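Local atomic coordinates of putative ring-cleaving dioxygenase mhqO (Bacillus subtilis subsp. subtilis, PDB entry 3OAJ), a protein that is a putative iron-dependent extradiol ring-cleaving dioxygenase that may contribute to the breakdown and detoxification of aromatic compounds. Residues F119-P122 against H123-L127; F51-E54 against G55-G59; I109-G113 against E114-E118; F257-H260 against G261-F265. One frame throughout, in Å; residues are numbered along the deposited sequence.

In the fold
Following the chain from the N terminus, contact 2 comes first: at 51-59 it turns the chain out of strand 47-52 toward strand 61-66. Contact 3 (109-118) then closes the hairpin between strands 107-111 and 114-120, and contact 1 (119-127) closes the next one, between 114-120 and 126-131. These two share strand 114-120 and reverse the chain at its two ends, giving a three-stranded antiparallel meander at one side of an eight-stranded sheet. Contact 4 (257-265) closes the hairpin of strands 253-258 and 264-269 in the other eight-stranded sheet, which contact 2 also reaches. All four lie in series; none crosses another.

Contact 1: F119-P122 against H123-L127; sequences FDDP and HGLHL
Strands 114-120 and 126-131 run antiparallel here, with Phe119 and Leu127 a hydrogen-bonded pair and Asp120 and His126 a non-hydrogen-bonded one, and a type I turn from Asp121 to Gly124 closes this beta hairpin of the vicinal oxygen chelate fold. Asp121 organises the loop as an Asx turn: its OD1 accepts His123 N at 2.8 Å and Leu125 N at 3.0 Å, from opposite faces of the carboxylate. A chi1 of 87° turns the short side chain back to bring OD1 to both amides, hence the aspartate. Its OD2 is hydrogen-bonded to Tyr26 of helix 19-29 and linked through a water to His123 ND1; His123 NE2 bonds to Glu21. Gly124 has phi 100°, which glycine adopts readily. On the Phe119 side, Leu127 CB sits over one ring face, 4.0 Å from the ring centroid, while Leu127 CD2 meets ring atom CE2; helix 19-29 packs on this apolar pair. Asp120 and His126 lie alongside each other on the other sheet face. Their bond is nearly straight (173°): His126 ND1 donates in its ring plane to the syn side of Asp120 OD1, 2.8 Å away but tilted from the carboxylate plane.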
loop_
_atom_site.group_PDB
_atom_site.type_symbol
_atom_site.label_atom_id
_atom_site.label_comp_id
_atom_site.label_asym_id
_atom_site.label_seq_id
_atom_site.Cartn_x
_atom_site.Cartn_y
_atom_site.Cartn_z
ATOM N N PHE A 119 -12.280 8.714 3.642
ATOM C CA PHE A 119 -13.215 7.651 4.002
ATOM C C PHE A 119 -12.450 6.462 4.580
ATOM O O PHE A 119 -11.234 6.346 4.387
ATOM C CB PHE A 119 -14.049 7.217 2.790
ATOM C CG PHE A 119 -13.222 6.759 1.607
ATOM C CD1 PHE A 119 -12.560 7.678 0.791
ATOM C CD2 PHE A 119 -13.119 5.401 1.306
ATOM C CE1 PHE A 119 -11.806 7.268 -0.320
ATOM C CE2 PHE A 119 -12.373 4.977 0.208
ATOM C CZ PHE A 119 -11.713 5.910 -0.618
ATOM N N ASP A 120 -13.165 5.583 5.275
ATOM C CA ASP A 120 -12.561 4.360 5.784
ATOM C C ASP A 120 -12.967 3.158 4.950
ATOM O O ASP A 120 -14.056 3.128 4.368
ATOM C CB ASP A 120 -12.983 4.105 7.243
ATOM C CG ASP A 120 -12.291 5.018 8.247
ATOM O OD1 ASP A 120 -11.394 5.806 7.856
ATOM O OD2 ASP A 120 -12.630 4.927 9.453
ATOM N N ASP A 121 -12.103 2.147 4.919
ATOM C CA ASP A 121 -12.495 0.857 4.364
ATOM C C ASP A 121 -13.301 0.092 5.432
ATOM O O ASP A 121 -13.473 0.601 6.542
ATOM C CB ASP A 121 -11.277 0.105 3.775
ATOM C CG ASP A 121 -10.495 -0.742 4.789
ATOM O OD1 ASP A 121 -10.780 -0.766 6.009
ATOM O OD2 ASP A 121 -9.555 -1.434 4.314
ATOM N N PRO A 122 -13.834 -1.099 5.090
ATOM C CA PRO A 122 -14.744 -1.805 6.003
ATOM C C PRO A 122 -14.105 -2.247 7.308
ATOM O O PRO A 122 -14.817 -2.558 8.273
ATOM C CB PRO A 122 -15.188 -3.026 5.192
ATOM C CG PRO A 122 -14.932 -2.658 3.778
ATOM C CD PRO A 122 -13.711 -1.800 3.804
ATOM N N HIS A 123 -12.777 -2.288 7.341
ATOM C CA HIS A 123 -12.078 -2.779 8.518
ATOM C C HIS A 123 -11.357 -1.670 9.292
ATOM O O HIS A 123 -10.611 -1.940 10.223
ATOM C CB HIS A 123 -11.171 -3.943 8.111
ATOM C CG HIS A 123 -11.920 -5.051 7.430
ATOM N ND1 HIS A 123 -11.539 -5.585 6.218
ATOM C CD2 HIS A 123 -13.062 -5.690 7.780
ATOM C CE1 HIS A 123 -12.401 -6.524 5.864
ATOM N NE2 HIS A 123 -13.330 -6.613 6.801
ATOM N N GLY A 124 -11.629 -0.420 8.912
ATOM C CA GLY A 124 -11.153 0.743 9.649
ATOM C C GLY A 124 -9.926 1.454 9.109
ATOM O O GLY A 124 -9.501 2.451 9.691
ATOM N N LEU A 125 -9.330 0.979 8.012
ATOM C CA LEU A 125 -8.172 1.713 7.486
ATOM C C LEU A 125 -8.618 3.072 6.958
ATOM O O LEU A 125 -9.701 3.179 6.375
ATOM C CB LEU A 125 -7.501 0.930 6.362
ATOM C CG LEU A 125 -6.880 -0.437 6.679
ATOM C CD1 LEU A 125 -6.444 -1.174 5.400
ATOM C CD2 LEU A 125 -5.708 -0.257 7.637
ATOM N N HIS A 126 -7.785 4.096 7.161
ATOM C CA HIS A 126 -8.089 5.429 6.635
ATOM C C HIS A 126 -7.574 5.585 5.213
ATOM O O HIS A 126 -6.367 5.383 4.954
ATOM C CB HIS A 126 -7.452 6.553 7.465
ATOM C CG HIS A 126 -7.840 6.583 8.916
ATOM N ND1 HIS A 126 -9.126 6.344 9.361
ATOM C CD2 HIS A 126 -7.115 6.903 10.016
ATOM C CE1 HIS A 126 -9.168 6.487 10.675
ATOM N NE2 HIS A 126 -7.961 6.831 11.096
ATOM N N LEU A 127 -8.466 5.967 4.300
ATOM C CA LEU A 127 -8.131 6.142 2.891
ATOM C C LEU A 127 -8.491 7.553 2.450
ATOM O O LEU A 127 -9.339 8.218 3.074
ATOM C CB LEU A 127 -8.922 5.139 2.041
ATOM C CG LEU A 127 -8.460 3.678 1.967
ATOM C CD1 LEU A 127 -8.471 2.973 3.314
ATOM C CD2 LEU A 127 -9.312 2.923 0.931
HETATM O O HOH W 1 -10.667 3.557 11.833
HETATM O O HOH W 2 -10.363 -4.181 4.024
#

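Contact 2: F51-E54 against G55-G59; sequences FGNE and GGKPG
Asn53 and Lys57 meet across a tight loop of the vicinal oxygen chelate fold, where a type I turn from Asn53 to Gly56 follows strand 47-52 and an Asx turn is laid over it. Hydrogen bonding carries most of the contact. Gly56 N closes the turn on the backbone oxygen Asn53 O at 3.0 Å, approaching from above the carbonyl plane. The side-chain oxygen of Asn53 then serves two further amides: Gly55 N reaches OD1 at 3.0 Å along a bent path of 138°, whereas Lys57 N arrives almost straight, at 176°. The two donors come from opposite faces of the amide plane. Asparagine suits the place because its short side chain, turned back at chi1 76°, sets a carbonyl oxygen within range of both amides.

Backbone shape explains the glycines. Gly56 has a positive phi, which glycine tolerates well, and the chain of Lys57 passes close to Gly55, where a residue without a side chain fits.

Outside bonds anchor the turn: Asn53 N is held by Thr60 OG1, Glu54 O by Arg33, and Glu54 OE1 by the backbone N of Thr139.

Packing between side chains is modest. The aliphatic base of Lys57 crosses the Asn53 amide, with Lys57 CG 3.7 Å from Asn53 OD1 and 3.9 Å from Asn53 ND2.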
loop_
_atom_site.group_PDB
_atom_site.type_symbol
_atom_site.label_atom_id
_atom_site.label_comp_id
_atom_site.label_asym_id
_atom_site.label_seq_id
_atom_site.Cartn_x
_atom_site.Cartn_y
_atom_site.Cartn_z
ATOM N N PHE A 51 -3.634 -6.266 -4.487
ATOM C CA PHE A 51 -4.482 -5.528 -5.430
ATOM C C PHE A 51 -3.668 -4.401 -6.047
ATOM O O PHE A 51 -2.762 -3.847 -5.410
ATOM C CB PHE A 51 -5.696 -4.906 -4.718
ATOM C CG PHE A 51 -6.662 -5.913 -4.131
ATOM C CD1 PHE A 51 -7.792 -6.311 -4.841
ATOM C CD2 PHE A 51 -6.462 -6.442 -2.851
ATOM C CE1 PHE A 51 -8.692 -7.224 -4.303
ATOM C CE2 PHE A 51 -7.359 -7.377 -2.307
ATOM C CZ PHE A 51 -8.476 -7.757 -3.031
ATOM N N GLY A 52 -3.991 -4.037 -7.280
ATOM C CA GLY A 52 -3.312 -2.913 -7.901
ATOM C C GLY A 52 -4.004 -2.482 -9.176
ATOM O O GLY A 52 -5.195 -2.778 -9.382
ATOM N N ASN A 53 -3.260 -1.792 -10.041
ATOM C CA ASN A 53 -3.784 -1.423 -11.351
ATOM C C ASN A 53 -3.784 -2.634 -12.286
ATOM O O ASN A 53 -3.518 -3.758 -11.851
ATOM C CB ASN A 53 -3.052 -0.196 -11.929
ATOM C CG ASN A 53 -1.660 -0.510 -12.472
ATOM O OD1 ASN A 53 -1.118 -1.598 -12.287
ATOM N ND2 ASN A 53 -1.090 0.457 -13.178
ATOM N N GLU A 54 -4.064 -2.423 -13.569
ATOM C CA GLU A 54 -4.185 -3.552 -14.506
ATOM C C GLU A 54 -2.935 -4.440 -14.492
ATOM O O GLU A 54 -3.042 -5.650 -14.674
ATOM C CB GLU A 54 -4.552 -3.081 -15.922
ATOM C CG GLU A 54 -3.403 -2.559 -16.767
ATOM C CD GLU A 54 -2.849 -1.225 -16.287
ATOM O OE1 GLU A 54 -3.635 -0.351 -15.841
ATOM O OE2 GLU A 54 -1.607 -1.063 -16.331
ATOM N N GLY A 55 -1.774 -3.843 -14.223
ATOM C CA GLY A 55 -0.505 -4.575 -14.266
ATOM C C GLY A 55 0.112 -4.875 -12.917
ATOM O O GLY A 55 1.222 -5.420 -12.842
ATOM N N GLY A 56 -0.589 -4.505 -11.850
ATOM C CA GLY A 56 -0.026 -4.593 -10.494
ATOM C C GLY A 56 1.316 -3.878 -10.414
ATOM O O GLY A 56 2.263 -4.396 -9.835
ATOM N N LYS A 57 1.400 -2.694 -11.029
ATOM C CA LYS A 57 2.665 -1.970 -11.148
ATOM C C LYS A 57 3.114 -1.412 -9.799
ATOM O O LYS A 57 2.274 -1.020 -8.983
ATOM C CB LYS A 57 2.530 -0.842 -12.180
ATOM C CG LYS A 57 2.324 -1.338 -13.599
ATOM C CD LYS A 57 3.468 -2.233 -14.060
ATOM C CE LYS A 57 3.288 -2.635 -15.511
ATOM N NZ LYS A 57 4.237 -3.729 -15.869
ATOM N N PRO A 58 4.440 -1.334 -9.573
ATOM C CA PRO A 58 4.904 -0.688 -8.345
ATOM C C PRO A 58 4.311 0.711 -8.202
ATOM O O PRO A 58 4.172 1.450 -9.187
ATOM C CB PRO A 58 6.424 -0.646 -8.510
ATOM C CG PRO A 58 6.724 -1.825 -9.415
ATOM C CD PRO A 58 5.547 -1.918 -10.360
ATOM N N GLY A 59 3.912 1.038 -6.977
ATOM C CA GLY A 59 3.269 2.316 -6.709
ATOM C C GLY A 59 1.757 2.277 -6.790
ATOM O O GLY A 59 1.109 3.285 -6.509
#

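Contact 3: I109-G113 against E114-E118; sequences IERFG and EQYVE
The guanidinium of Arg111 lies flat on the ring of Tyr116, centres 4.0 Å apart and planes only 14° from parallel. Arg111 NH1 stands over the middle of the ring, and Arg111 CZ is 18° off the ring normal, so the stack is also a cation-pi contact; Arg111 makes another with Phe186. Ile109 O and Arg111 O lie in plane at the edge of the tyrosine ring. Near the guanidinium plane, at its edge, come Ile109 CD1 and Glu118 OE2, the latter 4.1 Å from Arg111 NH1, too far for a salt bridge. Ile109 CD1 also approaches Tyr116 CD1 obliquely at 3.8 Å, while Ile109 CG1 rests against the bent Glu118 side chain. Arginine suits this place because its flat cation can cover an aromatic face and still bond through its edges: Arg111 NH2 forms salt bridges to Asp200 and Glu128. Its chain runs extended from CG to NE, and chi1 of 66° starts it across the sheet toward the tyrosine. Tyr116 OH makes a weak bond to Glu114 OE1, 2.8 Å away, and is hydrogen-bonded to Arg188, which forms a salt bridge with Glu114; Glu114 OE2 pairs with Arg132.

Beneath the side chains, Ile109 and Tyr116 form one hydrogen-bonded pair and Arg111 and Glu114 another, Glu114 N meeting Arg111 O at 2.9 Å. Phe112 and Gly113 take the two turn positions, both with positive phi, a demand that glycine meets easily. This is the two-residue type I' turn of a classic tight beta hairpin, here joining edge strand 107-111 to strand 114-120 in the vicinal oxygen chelate fold.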
loop_
_atom_site.group_PDB
_atom_site.type_symbol
_atom_site.label_atom_id
_atom_site.label_comp_id
_atom_site.label_asym_id
_atom_site.label_seq_id
_atom_site.Cartn_x
_atom_site.Cartn_y
_atom_site.Cartn_z
ATOM N N ILE A 109 -11.662 17.340 2.735
ATOM C CA ILE A 109 -10.672 18.213 3.383
ATOM C C ILE A 109 -9.756 18.798 2.328
ATOM O O ILE A 109 -9.633 18.256 1.233
ATOM C CB ILE A 109 -9.854 17.467 4.483
ATOM C CG1 ILE A 109 -8.895 16.430 3.877
ATOM C CG2 ILE A 109 -10.765 16.825 5.520
ATOM C CD1 ILE A 109 -7.469 16.946 3.686
ATOM N N GLU A 110 -9.116 19.911 2.664
ATOM C CA GLU A 110 -8.152 20.532 1.766
ATOM C C GLU A 110 -6.820 20.639 2.469
ATOM O O GLU A 110 -6.776 20.999 3.637
ATOM C CB GLU A 110 -8.623 21.938 1.349
ATOM C CG GLU A 110 -7.650 22.653 0.398
ATOM C CD GLU A 110 -8.270 23.804 -0.377
ATOM O OE1 GLU A 110 -9.463 24.106 -0.166
ATOM O OE2 GLU A 110 -7.554 24.398 -1.217
ATOM N N ARG A 111 -5.745 20.300 1.762
ATOM C CA ARG A 111 -4.402 20.700 2.207
ATOM C C ARG A 111 -3.487 20.876 1.011
ATOM O O ARG A 111 -3.659 20.222 -0.010
ATOM C CB ARG A 111 -3.811 19.716 3.227
ATOM C CG ARG A 111 -3.524 18.331 2.692
ATOM C CD ARG A 111 -3.009 17.402 3.795
ATOM N NE ARG A 111 -2.548 16.132 3.244
ATOM C CZ ARG A 111 -3.325 15.096 2.933
ATOM N NH1 ARG A 111 -4.646 15.109 3.129
ATOM N NH2 ARG A 111 -2.747 14.018 2.430
ATOM N N PHE A 112 -2.505 21.763 1.153
ATOM C CA PHE A 112 -1.569 22.077 0.072
ATOM C C PHE A 112 -2.266 22.380 -1.262
ATOM O O PHE A 112 -1.772 22.013 -2.327
ATOM C CB PHE A 112 -0.514 20.966 -0.091
ATOM C CG PHE A 112 0.402 20.799 1.102
ATOM C CD1 PHE A 112 1.533 21.612 1.264
ATOM C CD2 PHE A 112 0.145 19.820 2.050
ATOM C CE1 PHE A 112 2.387 21.443 2.359
ATOM C CE2 PHE A 112 0.981 19.641 3.148
ATOM C CZ PHE A 112 2.109 20.468 3.307
ATOM N N GLY A 113 -3.413 23.058 -1.187
ATOM C CA GLY A 113 -4.151 23.492 -2.372
ATOM C C GLY A 113 -4.897 22.372 -3.075
ATOM O O GLY A 113 -5.454 22.577 -4.157
ATOM N N GLU A 114 -4.903 21.185 -2.471
ATOM C CA GLU A 114 -5.602 20.044 -3.060
ATOM C C GLU A 114 -6.794 19.623 -2.232
ATOM O O GLU A 114 -6.772 19.673 -0.999
ATOM C CB GLU A 114 -4.667 18.840 -3.231
ATOM C CG GLU A 114 -3.490 19.074 -4.173
ATOM C CD GLU A 114 -2.612 17.847 -4.324
ATOM O OE1 GLU A 114 -2.169 17.294 -3.299
ATOM O OE2 GLU A 114 -2.346 17.442 -5.470
ATOM N N GLN A 115 -7.829 19.163 -2.925
ATOM C CA GLN A 115 -9.015 18.653 -2.259
ATOM C C GLN A 115 -8.989 17.127 -2.161
ATOM O O GLN A 115 -8.644 16.429 -3.122
ATOM C CB GLN A 115 -10.287 19.137 -2.963
ATOM C CG GLN A 115 -10.585 20.639 -2.740
ATOM C CD GLN A 115 -11.831 21.135 -3.488
ATOM O OE1 GLN A 115 -12.514 20.366 -4.181
ATOM N NE2 GLN A 115 -12.122 22.431 -3.361
ATOM N N TYR A 116 -9.319 16.625 -0.971
ATOM C CA TYR A 116 -9.302 15.186 -0.683
ATOM C C TYR A 116 -10.660 14.701 -0.240
ATOM O O TYR A 116 -11.362 15.401 0.490
ATOM C CB TYR A 116 -8.302 14.854 0.422
ATOM C CG TYR A 116 -6.864 15.091 0.038
ATOM C CD1 TYR A 116 -6.308 16.371 0.107
ATOM C CD2 TYR A 116 -6.059 14.039 -0.404
ATOM C CE1 TYR A 116 -4.991 16.596 -0.243
ATOM C CE2 TYR A 116 -4.727 14.256 -0.775
ATOM C CZ TYR A 116 -4.211 15.540 -0.692
ATOM O OH TYR A 116 -2.898 15.765 -1.057
ATOM N N VAL A 117 -11.023 13.502 -0.681
ATOM C CA VAL A 117 -12.163 12.781 -0.135
ATOM C C VAL A 117 -11.600 11.768 0.863
ATOM O O VAL A 117 -10.778 10.915 0.487
ATOM C CB VAL A 117 -12.957 12.055 -1.251
ATOM C CG1 VAL A 117 -14.092 11.195 -0.674
ATOM C CG2 VAL A 117 -13.526 13.071 -2.230
ATOM N N GLU A 118 -12.028 11.870 2.120
ATOM C CA GLU A 118 -11.580 10.984 3.197
ATOM C C GLU A 118 -12.666 9.978 3.500
ATOM O O GLU A 118 -13.817 10.343 3.650
ATOM C CB GLU A 118 -11.266 11.784 4.469
ATOM C CG GLU A 118 -10.287 12.940 4.265
ATOM C CD GLU A 118 -8.867 12.467 4.062
ATOM O OE1 GLU A 118 -8.427 11.503 4.742
ATOM O OE2 GLU A 118 -8.191 13.061 3.205
#

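Contact 4: F257-H260 against G261-F265; sequences FREH and GEILF
Phe257 and Phe265, a hydrogen-bonded pair of the hairpin formed by strands 253-258 and 264-269, make the tightly packed side of the contact. Their rings meet in an offset edge-to-face arrangement, planes at 79°, with the edge of Phe265 turned to the face of Phe257. Phe265 CB also sits over that face, 3.9 Å from the ring centroid. On a face of the Phe265 ring lies Glu259 CG, over the ring centre, and Leu170 of helix 164-174 touches all three residues. Large flat side chains suit this layer between sheet and helix.

Glu259 is buried beside them, bent at chi2 (81°) so that its carboxylate curls under the type I turn from Glu259 to Glu262. Ile263 N reaches the anti lone pair of Glu259 OE1 at 2.9 Å, and Gly261 N meets Glu259 OE2 at 3.1 Å from above the carboxylate plane. Thr167 adds another hydrogen bond to OE2. Glu259 OE1 lies close to Gly261, which has no side chain to meet it.

The other face is looser and partly exposed. Arg258 bends at chi3 and lays its guanidinium over Leu264 CB, while NH1 donates in the guanidinium plane to Glu262 O at 2.8 Å. The Glu262 carboxylate remains beyond salt-bridge range of Arg258, its OE2 taking a water at 2.8 Å. Leu264 itself touches His218, a ligand of the bound zinc.

Chemically, two backbone amides and a threonine hydroxyl bond the buried Glu259 carboxylate. They would probably favour its ionised form, and these bonds pin the loop just ahead of the metal ligand Glu266.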
loop_
_atom_site.group_PDB
_atom_site.type_symbol
_atom_site.label_atom_id
_atom_site.label_comp_id
_atom_site.label_asym_id
_atom_site.label_seq_id
_atom_site.Cartn_x
_atom_site.Cartn_y
_atom_site.Cartn_z
ATOM N N PHE A 257 13.341 -2.382 7.628
ATOM C CA PHE A 257 13.976 -1.680 8.745
ATOM C C PHE A 257 12.958 -0.812 9.448
ATOM O O PHE A 257 12.158 -0.127 8.787
ATOM C CB PHE A 257 15.198 -0.861 8.296
ATOM C CG PHE A 257 14.892 0.297 7.374
ATOM C CD1 PHE A 257 14.648 0.090 6.019
ATOM C CD2 PHE A 257 14.935 1.623 7.852
ATOM C CE1 PHE A 257 14.410 1.175 5.152
ATOM C CE2 PHE A 257 14.700 2.704 6.996
ATOM C CZ PHE A 257 14.445 2.478 5.649
ATOM N N ARG A 258 12.969 -0.870 10.779
ATOM C CA ARG A 258 12.108 0.015 11.556
ATOM C C ARG A 258 12.795 1.345 11.730
ATOM O O ARG A 258 13.961 1.412 12.157
ATOM C CB ARG A 258 11.749 -0.588 12.918
ATOM C CG ARG A 258 10.545 0.146 13.527
ATOM C CD ARG A 258 9.850 -0.652 14.567
ATOM N NE ARG A 258 9.269 -1.895 14.071
ATOM C CZ ARG A 258 8.017 -2.044 13.648
ATOM N NH1 ARG A 258 7.175 -1.005 13.600
ATOM N NH2 ARG A 258 7.600 -3.251 13.274
ATOM N N GLU A 259 12.108 2.424 11.353
ATOM C CA GLU A 259 12.753 3.726 11.446
ATOM C C GLU A 259 12.559 4.321 12.841
ATOM O O GLU A 259 11.920 3.691 13.700
ATOM C CB GLU A 259 12.358 4.627 10.269
ATOM C CG GLU A 259 10.874 4.954 10.125
ATOM C CD GLU A 259 10.436 6.071 11.049
ATOM O OE1 GLU A 259 9.441 5.870 11.765
ATOM O OE2 GLU A 259 11.108 7.124 11.096
ATOM N N HIS A 260 13.162 5.486 13.096
ATOM C CA HIS A 260 13.235 5.981 14.475
ATOM C C HIS A 260 11.892 6.448 15.032
ATOM O O HIS A 260 11.709 6.471 16.250
ATOM C CB HIS A 260 14.296 7.076 14.630
ATOM C CG HIS A 260 15.659 6.672 14.156
ATOM N ND1 HIS A 260 16.206 5.430 14.410
ATOM C CD2 HIS A 260 16.582 7.341 13.425
ATOM C CE1 HIS A 260 17.414 5.363 13.880
ATOM N NE2 HIS A 260 17.670 6.513 13.282
ATOM N N GLY A 261 10.969 6.830 14.146
ATOM C CA GLY A 261 9.602 7.152 14.566
ATOM C C GLY A 261 8.733 5.911 14.758
ATOM O O GLY A 261 7.524 6.020 15.000
ATOM N N GLU A 262 9.365 4.741 14.663
ATOM C CA GLU A 262 8.748 3.423 14.899
ATOM C C GLU A 262 7.890 2.871 13.755
ATOM O O GLU A 262 7.281 1.808 13.898
ATOM C CB GLU A 262 8.008 3.359 16.249
ATOM C CG GLU A 262 8.962 3.391 17.448
ATOM C CD GLU A 262 9.995 2.273 17.390
ATOM O OE1 GLU A 262 9.584 1.123 17.161
ATOM O OE2 GLU A 262 11.202 2.545 17.568
ATOM N N ILE A 263 7.877 3.539 12.601
ATOM C CA ILE A 263 7.202 2.994 11.436
ATOM C C ILE A 263 8.082 1.910 10.823
ATOM O O ILE A 263 9.297 2.093 10.703
ATOM C CB ILE A 263 6.911 4.092 10.397
ATOM C CG1 ILE A 263 6.179 5.275 11.041
ATOM C CG2 ILE A 263 6.042 3.548 9.276
ATOM C CD1 ILE A 263 6.124 6.519 10.143
ATOM N N LEU A 264 7.471 0.796 10.424
ATOM C CA LEU A 264 8.207 -0.239 9.718
ATOM C C LEU A 264 8.282 0.101 8.233
ATOM O O LEU A 264 7.249 0.225 7.566
ATOM C CB LEU A 264 7.565 -1.609 9.956
ATOM C CG LEU A 264 8.300 -2.788 9.293
ATOM C CD1 LEU A 264 9.745 -2.877 9.781
ATOM C CD2 LEU A 264 7.559 -4.109 9.546
ATOM N N PHE A 265 9.513 0.271 7.739
ATOM C CA PHE A 265 9.748 0.557 6.329
ATOM C C PHE A 265 10.286 -0.697 5.643
ATOM O O PHE A 265 10.876 -1.586 6.277
ATOM C CB PHE A 265 10.817 1.654 6.194
ATOM C CG PHE A 265 10.285 3.085 6.267
ATOM C CD1 PHE A 265 9.021 3.387 6.772
ATOM C CD2 PHE A 265 11.105 4.140 5.866
ATOM C CE1 PHE A 265 8.574 4.692 6.846
ATOM C CE2 PHE A 265 10.655 5.473 5.919
ATOM C CZ PHE A 265 9.388 5.745 6.419
HETATM O O HOH W 3 13.481 1.889 16.167
#